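Local coordinates for bifunctional protein PutA (Bdellovibrio bacteriovorus, PDB 5UR2) that probably oxidises proline to glutamate in two steps, joining an FAD-dependent proline dehydrogenase and an NAD-dependent L-glutamate gamma-semialdehyde dehydrogenase in one chain, at residues K50-S62 and I410-T424. Sequence-based numbering, arbitrary orientation.
Sequences KTNMFRFVDVLPS and IPGMAYLVRRLLENT. With P5F (N-propargylglycine-modified flavin adenine dinucleotide), chain F.
With CG of F54 anti to its carbonyl carbon (chi1 -69°) and CG of L420 turned the same way (chi1 -81°), the phenyl ring meets the leucine's CB over one face. The pair illustrates how nearly antiparallel helix-helix packing joins a neighbouring domain to a barrel: helix 47-59 of the PutA N-terminal domain lies along helix 409-423, which follows the last strand of the proline dehydrogenase beta/alpha-barrel. The short segments run at 161°, their axes 8.9 Å apart. L420 CB makes a CH-pi contact 4.0 Å from the F54 ring centroid, displaced toward the rim, while the aliphatic stem of K50 lies against the opposite face. L421 CD2 comes in at the edge, 3.5 Å from F54 CE2. One helical turn on, V57 CG1 nestles among L416 CD2, V417 CG2 and M413 CG. Farther along, P61 brings CG and CD of its ring up to M413, P61 CG lying 3.6 Å from M413 CB, and sets its CB against I410 CG1. Polar groups lie around this apolar seam: D58 forms salt bridges with R910 and with R977 of the second subunit. Beyond the seam, the carboxylate of E422 reaches the adenosine ribose of the modified FAD, E422 OE2 lying 2.9 Å from its O3B. T424 OG1, in the ring plane at the F54 edge, donates to L420 O at 2.8 Å, from the carbonyl face opposite that used by T424 N.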
loop_
_atom_site.group_PDB
_atom_site.type_symbol
_atom_site.label_atom_id
_atom_site.label_comp_id
_atom_site.label_asym_id
_atom_site.label_seq_id
_atom_site.Cartn_x
_atom_site.Cartn_y
_atom_site.Cartn_z
ATOM N N LYS B 50 -23.414 -23.722 12.927
ATOM C CA LYS B 50 -24.131 -22.987 13.963
ATOM C C LYS B 50 -24.668 -21.670 13.415
ATOM O O LYS B 50 -25.844 -21.338 13.604
ATOM C CB LYS B 50 -23.209 -22.734 15.159
ATOM C CG LYS B 50 -23.837 -21.853 16.240
ATOM C CD LYS B 50 -22.908 -21.678 17.444
ATOM C CE LYS B 50 -23.489 -20.717 18.463
ATOM N NZ LYS B 50 -22.615 -20.546 19.657
ATOM N N THR B 51 -23.817 -20.925 12.702
ATOM C CA THR B 51 -24.227 -19.657 12.113
ATOM C C THR B 51 -25.363 -19.856 11.119
ATOM O O THR B 51 -26.388 -19.170 11.184
ATOM C CB THR B 51 -23.033 -19.000 11.422
ATOM O OG1 THR B 51 -22.077 -18.574 12.400
ATOM C CG2 THR B 51 -23.484 -17.806 10.542
ATOM N N ASN B 52 -25.203 -20.806 10.193
ATOM C CA ASN B 52 -26.213 -20.986 9.157
ATOM C C ASN B 52 -27.523 -21.524 9.724
ATOM O O ASN B 52 -28.604 -21.104 9.297
ATOM C CB ASN B 52 -25.682 -21.906 8.059
ATOM C CG ASN B 52 -24.571 -21.264 7.250
ATOM O OD1 ASN B 52 -24.428 -20.040 7.226
ATOM N ND2 ASN B 52 -23.782 -22.088 6.574
ATOM N N MET B 53 -27.459 -22.457 10.675
ATOM C CA MET B 53 -28.703 -23.015 11.196
ATOM C C MET B 53 -29.473 -21.970 11.993
ATOM O O MET B 53 -30.703 -21.888 11.886
ATOM C CB MET B 53 -28.434 -24.278 12.020
ATOM C CG MET B 53 -29.702 -24.914 12.621
ATOM S SD MET B 53 -31.002 -25.405 11.436
ATOM C CE MET B 53 -30.152 -26.657 10.478
ATOM N N PHE B 54 -28.772 -21.160 12.795
ATOM C CA PHE B 54 -29.469 -20.147 13.588
ATOM C C PHE B 54 -30.032 -19.028 12.710
ATOM O O PHE B 54 -31.114 -18.501 12.993
ATOM C CB PHE B 54 -28.537 -19.547 14.648
ATOM C CG PHE B 54 -28.153 -20.499 15.759
ATOM C CD1 PHE B 54 -28.494 -21.844 15.715
ATOM C CD2 PHE B 54 -27.471 -20.028 16.873
ATOM C CE1 PHE B 54 -28.133 -22.706 16.744
ATOM C CE2 PHE B 54 -27.115 -20.886 17.913
ATOM C CZ PHE B 54 -27.442 -22.219 17.849
ATOM N N ARG B 55 -29.313 -18.644 11.649
ATOM C CA ARG B 55 -29.829 -17.644 10.720
ATOM C C ARG B 55 -31.023 -18.178 9.948
ATOM O O ARG B 55 -32.010 -17.460 9.735
ATOM C CB ARG B 55 -28.733 -17.216 9.746
ATOM C CG ARG B 55 -27.660 -16.352 10.382
ATOM C CD ARG B 55 -26.615 -15.922 9.371
ATOM N NE ARG B 55 -25.746 -14.891 9.933
ATOM C CZ ARG B 55 -24.683 -14.402 9.311
ATOM N NH1 ARG B 55 -24.365 -14.860 8.109
ATOM N NH2 ARG B 55 -23.938 -13.469 9.892
ATOM N N PHE B 56 -30.951 -19.436 9.520
ATOM C CA PHE B 56 -32.085 -20.031 8.827
ATOM C C PHE B 56 -33.312 -20.032 9.724
ATOM O O PHE B 56 -34.398 -19.607 9.314
ATOM C CB PHE B 56 -31.764 -21.458 8.398
ATOM C CG PHE B 56 -32.891 -22.116 7.673
ATOM C CD1 PHE B 56 -33.066 -21.895 6.319
ATOM C CD2 PHE B 56 -33.815 -22.899 8.346
ATOM C CE1 PHE B 56 -34.113 -22.479 5.637
ATOM C CE2 PHE B 56 -34.870 -23.478 7.672
ATOM C CZ PHE B 56 -35.023 -23.269 6.316
ATOM N N VAL B 57 -33.148 -20.474 10.970
ATOM C CA VAL B 57 -34.269 -20.473 11.903
ATOM C C VAL B 57 -34.813 -19.064 12.059
ATOM O O VAL B 57 -36.032 -18.857 12.110
ATOM C CB VAL B 57 -33.840 -21.084 13.250
ATOM C CG1 VAL B 57 -34.917 -20.894 14.311
ATOM C CG2 VAL B 57 -33.550 -22.555 13.065
ATOM N N ASP B 58 -33.915 -18.074 12.114
ATOM C CA ASP B 58 -34.315 -16.677 12.283
ATOM C C ASP B 58 -35.241 -16.211 11.162
ATOM O O ASP B 58 -36.275 -15.579 11.414
ATOM C CB ASP B 58 -33.068 -15.789 12.330
ATOM C CG ASP B 58 -33.400 -14.303 12.436
ATOM O OD1 ASP B 58 -34.207 -13.954 13.319
ATOM O OD2 ASP B 58 -32.846 -13.490 11.653
ATOM N N VAL B 59 -34.886 -16.516 9.913
ATOM C CA VAL B 59 -35.624 -15.952 8.781
ATOM C C VAL B 59 -36.885 -16.747 8.448
ATOM O O VAL B 59 -37.817 -16.188 7.854
ATOM C CB VAL B 59 -34.711 -15.843 7.542
ATOM C CG1 VAL B 59 -34.311 -17.216 7.042
ATOM C CG2 VAL B 59 -35.370 -15.011 6.433
ATOM N N LEU B 60 -36.958 -18.018 8.856
ATOM C CA LEU B 60 -38.034 -18.911 8.417
ATOM C C LEU B 60 -39.443 -18.335 8.542
ATOM O O LEU B 60 -40.203 -18.419 7.562
ATOM C CB LEU B 60 -37.935 -20.249 9.163
ATOM C CG LEU B 60 -38.959 -21.279 8.689
ATOM C CD1 LEU B 60 -38.781 -21.612 7.197
ATOM C CD2 LEU B 60 -38.891 -22.533 9.538
ATOM N N PRO B 61 -39.865 -17.747 9.669
ATOM C CA PRO B 61 -41.264 -17.290 9.755
ATOM C C PRO B 61 -41.583 -16.097 8.859
ATOM O O PRO B 61 -42.763 -15.762 8.713
ATOM C CB PRO B 61 -41.428 -16.929 11.239
ATOM C CG PRO B 61 -40.066 -16.565 11.682
ATOM C CD PRO B 61 -39.119 -17.452 10.909
ATOM N N SER B 62 -40.589 -15.460 8.249
ATOM C CA SER B 62 -40.833 -14.363 7.318
ATOM C C SER B 62 -41.002 -14.825 5.873
ATOM O O SER B 62 -41.262 -13.993 4.999
ATOM C CB SER B 62 -39.702 -13.328 7.409
ATOM O OG SER B 62 -39.722 -12.666 8.676
ATOM N N ILE B 410 -43.345 -15.031 14.674
ATOM C CA ILE B 410 -42.164 -14.243 14.331
ATOM C C ILE B 410 -41.372 -13.831 15.571
ATOM O O ILE B 410 -40.178 -14.153 15.637
ATOM C CB ILE B 410 -42.535 -13.035 13.454
ATOM C CG1 ILE B 410 -42.852 -13.500 12.034
ATOM C CG2 ILE B 410 -41.425 -12.013 13.450
ATOM C CD1 ILE B 410 -42.700 -12.421 11.021
ATOM N N PRO B 411 -41.937 -13.149 16.577
ATOM C CA PRO B 411 -41.152 -12.972 17.819
ATOM C C PRO B 411 -40.840 -14.292 18.512
ATOM O O PRO B 411 -39.811 -14.407 19.196
ATOM C CB PRO B 411 -42.037 -12.062 18.686
ATOM C CG PRO B 411 -42.983 -11.397 17.712
ATOM C CD PRO B 411 -43.226 -12.430 16.643
ATOM N N GLY B 412 -41.696 -15.304 18.333
ATOM C CA GLY B 412 -41.444 -16.604 18.936
ATOM C C GLY B 412 -40.244 -17.329 18.356
ATOM O O GLY B 412 -39.541 -18.050 19.076
ATOM N N MET B 413 -39.986 -17.145 17.060
ATOM C CA MET B 413 -38.795 -17.706 16.441
ATOM C C MET B 413 -37.547 -16.910 16.786
ATOM O O MET B 413 -36.449 -17.471 16.748
ATOM C CB MET B 413 -38.967 -17.785 14.925
ATOM C CG MET B 413 -38.670 -19.159 14.345
ATOM S SD MET B 413 -39.733 -20.472 14.994
ATOM C CE MET B 413 -41.364 -19.745 14.793
ATOM N N ALA B 414 -37.690 -15.621 17.116
ATOM C CA ALA B 414 -36.563 -14.878 17.673
ATOM C C ALA B 414 -36.175 -15.422 19.048
ATOM O O ALA B 414 -34.993 -15.672 19.315
ATOM C CB ALA B 414 -36.899 -13.388 17.747
ATOM N N TYR B 415 -37.170 -15.612 19.933
ATOM C CA TYR B 415 -36.920 -16.132 21.280
ATOM C C TYR B 415 -36.269 -17.513 21.240
ATOM O O TYR B 415 -35.330 -17.783 21.998
ATOM C CB TYR B 415 -38.236 -16.160 22.053
ATOM C CG TYR B 415 -38.160 -16.644 23.487
ATOM C CD1 TYR B 415 -37.807 -15.790 24.521
ATOM C CD2 TYR B 415 -38.474 -17.951 23.805
ATOM C CE1 TYR B 415 -37.759 -16.243 25.836
ATOM C CE2 TYR B 415 -38.426 -18.408 25.109
ATOM C CZ TYR B 415 -38.073 -17.554 26.118
ATOM O OH TYR B 415 -38.040 -18.041 27.404
ATOM N N LEU B 416 -36.764 -18.403 20.367
ATOM C CA LEU B 416 -36.149 -19.713 20.170
ATOM C C LEU B 416 -34.674 -19.591 19.777
ATOM O O LEU B 416 -33.866 -20.476 20.095
ATOM C CB LEU B 416 -36.916 -20.495 19.098
ATOM C CG LEU B 416 -36.355 -21.840 18.570
ATOM C CD1 LEU B 416 -36.430 -22.962 19.617
ATOM C CD2 LEU B 416 -36.997 -22.299 17.247
ATOM N N VAL B 417 -34.312 -18.527 19.053
ATOM C CA VAL B 417 -32.917 -18.334 18.671
ATOM C C VAL B 417 -32.085 -17.986 19.892
ATOM O O VAL B 417 -30.938 -18.432 20.023
ATOM C CB VAL B 417 -32.781 -17.250 17.580
ATOM C CG1 VAL B 417 -31.323 -16.842 17.433
ATOM C CG2 VAL B 417 -33.294 -17.766 16.252
ATOM N N ARG B 418 -32.653 -17.200 20.811
ATOM C CA ARG B 418 -31.935 -16.858 22.042
ATOM C C ARG B 418 -31.733 -18.093 22.926
ATOM O O ARG B 418 -30.657 -18.268 23.513
ATOM C CB ARG B 418 -32.681 -15.749 22.791
ATOM C CG ARG B 418 -31.853 -15.019 23.867
ATOM C CD ARG B 418 -32.108 -13.493 23.876
ATOM N NE ARG B 418 -32.905 -13.050 25.026
ATOM C CZ ARG B 418 -33.466 -11.842 25.154
ATOM N NH1 ARG B 418 -33.332 -10.930 24.195
ATOM N NH2 ARG B 418 -34.177 -11.546 26.245
ATOM N N ARG B 419 -32.748 -18.968 23.017
ATOM C CA ARG B 419 -32.586 -20.235 23.732
ATOM C C ARG B 419 -31.477 -21.083 23.115
ATOM O O ARG B 419 -30.614 -21.604 23.832
ATOM C CB ARG B 419 -33.906 -21.016 23.745
ATOM C CG ARG B 419 -35.114 -20.175 24.140
ATOM C CD ARG B 419 -35.304 -20.061 25.639
ATOM N NE ARG B 419 -34.112 -19.655 26.377
ATOM C CZ ARG B 419 -33.691 -18.401 26.506
ATOM N NH1 ARG B 419 -34.350 -17.406 25.925
ATOM N NH2 ARG B 419 -32.602 -18.146 27.220
ATOM N N LEU B 420 -31.468 -21.213 21.780
ATOM C CA LEU B 420 -30.401 -21.957 21.114
ATOM C C LEU B 420 -29.033 -21.360 21.416
ATOM O O LEU B 420 -28.065 -22.093 21.652
ATOM C CB LEU B 420 -30.637 -22.007 19.601
ATOM C CG LEU B 420 -31.625 -23.042 19.062
ATOM C CD1 LEU B 420 -31.976 -22.706 17.630
ATOM C CD2 LEU B 420 -31.021 -24.451 19.132
ATOM N N LEU B 421 -28.928 -20.033 21.413
ATOM C CA LEU B 421 -27.648 -19.398 21.702
ATOM C C LEU B 421 -27.182 -19.707 23.119
ATOM O O LEU B 421 -26.043 -20.135 23.325
ATOM C CB LEU B 421 -27.755 -17.889 21.502
ATOM C CG LEU B 421 -27.775 -17.496 20.025
ATOM C CD1 LEU B 421 -28.122 -16.028 19.879
ATOM C CD2 LEU B 421 -26.437 -17.815 19.388
ATOM N N GLU B 422 -28.068 -19.544 24.107
ATOM C CA GLU B 422 -27.686 -19.807 25.492
ATOM C C GLU B 422 -27.306 -21.274 25.706
ATOM O O GLU B 422 -26.292 -21.582 26.345
ATOM C CB GLU B 422 -28.826 -19.422 26.432
ATOM C CG GLU B 422 -28.415 -19.463 27.884
ATOM C CD GLU B 422 -27.266 -18.508 28.180
ATOM O OE1 GLU B 422 -26.166 -18.997 28.546
ATOM O OE2 GLU B 422 -27.457 -17.277 27.992
ATOM N N ASN B 423 -28.111 -22.194 25.174
ATOM C CA ASN B 423 -27.902 -23.606 25.458
ATOM C C ASN B 423 -26.657 -24.155 24.772
ATOM O O ASN B 423 -26.086 -25.143 25.246
ATOM C CB ASN B 423 -29.137 -24.404 25.041
ATOM C CG ASN B 423 -30.346 -24.085 25.888
ATOM O OD1 ASN B 423 -30.222 -23.556 26.989
ATOM N ND2 ASN B 423 -31.526 -24.396 25.373
ATOM N N THR B 424 -26.215 -23.551 23.671
ATOM C CA THR B 424 -24.990 -23.989 23.000
ATOM C C THR B 424 -23.768 -23.187 23.417
ATOM O O THR B 424 -22.685 -23.400 22.858
ATOM C CB THR B 424 -25.126 -23.894 21.473
ATOM O OG1 THR B 424 -25.334 -22.518 21.095
ATOM C CG2 THR B 424 -26.271 -24.772 20.991
HETATM P PA P5F F . -25.667 -20.189 33.799
HETATM O O1A P5F F . -25.204 -20.591 35.240
HETATM O O2A P5F F . -25.200 -20.999 32.694
HETATM O O5B P5F F . -25.224 -18.824 33.345
HETATM C C5B P5F F . -25.187 -18.374 31.997
HETATM C C4B P5F F . -25.022 -16.846 32.001
HETATM O O4B P5F F . -23.731 -16.419 32.363
HETATM C C3B P5F F . -25.291 -16.133 30.707
HETATM O O3B P5F F . -26.635 -15.994 30.446
HETATM C C2B P5F F . -24.620 -14.834 30.915
HETATM O O2B P5F F . -25.447 -14.007 31.659
HETATM C C1B P5F F . -23.436 -15.202 31.736
HETATM N N9A P5F F . -22.221 -15.379 30.981
HETATM C C8A P5F F . -21.989 -16.253 29.928
HETATM N N7A P5F F . -20.719 -16.112 29.530
HETATM C C5A P5F F . -20.073 -15.155 30.315
HETATM C C6A P5F F . -18.797 -14.597 30.345
HETATM N N6A P5F F . -17.786 -15.029 29.421
HETATM N N1A P5F F . -18.489 -13.642 31.243
HETATM C C2A P5F F . -19.403 -13.206 32.136
HETATM N N3A P5F F . -20.670 -13.712 32.113
HETATM C C4A P5F F . -21.031 -14.665 31.245
HETATM N N1 P5F F . -32.107 -11.845 31.474
HETATM C C2 P5F F . -32.064 -10.404 31.400
HETATM O O2 P5F F . -30.873 -9.806 31.055
HETATM N N3 P5F F . -33.224 -9.614 31.687
HETATM C C4 P5F F . -34.462 -10.200 32.049
HETATM O O4 P5F F . -35.556 -9.368 32.316
HETATM C C4X P5F F . -34.512 -11.721 32.119
HETATM N N5 P5F F . -35.765 -12.437 32.348
HETATM C C5X P5F F . -35.635 -13.827 32.829
HETATM C C6 P5F F . -36.752 -14.454 33.602
HETATM C C7 P5F F . -36.595 -15.757 34.139
HETATM C C7M P5F F . -37.732 -16.379 34.920
HETATM C C8 P5F F . -35.377 -16.476 33.950
HETATM C C8M P5F F . -35.174 -17.861 34.510
HETATM C C9 P5F F . -34.315 -15.889 33.222
HETATM C C9A P5F F . -34.472 -14.521 32.651
HETATM N N10 P5F F . -33.362 -13.908 31.918
HETATM C C10 P5F F . -33.363 -12.474 31.835
HETATM C "C1'" P5F F . -32.185 -14.678 31.446
HETATM C "C2'" P5F F . -31.135 -14.873 32.539
HETATM O "O2'" P5F F . -30.565 -13.652 32.822
HETATM C "C3'" P5F F . -30.031 -15.878 32.202
HETATM O "O3'" P5F F . -29.338 -15.414 31.104
HETATM C "C4'" P5F F . -30.516 -17.285 31.880
HETATM O "O4'" P5F F . -31.696 -17.480 32.581
HETATM C "C5'" P5F F . -29.483 -18.406 32.100
HETATM O "O5'" P5F F . -28.693 -18.238 33.261
HETATM P P P5F F . -28.265 -19.419 34.287
HETATM O O1P P5F F . -28.009 -19.031 35.793
HETATM O O2P P5F F . -29.393 -20.475 33.982
HETATM O O3P P5F F . -27.110 -20.227 33.443
HETATM C C21 P5F F . -36.838 -11.755 30.061
HETATM C C22 P5F F . -36.382 -12.077 31.291
HETATM C C23 P5F F . -37.009 -10.289 29.629
#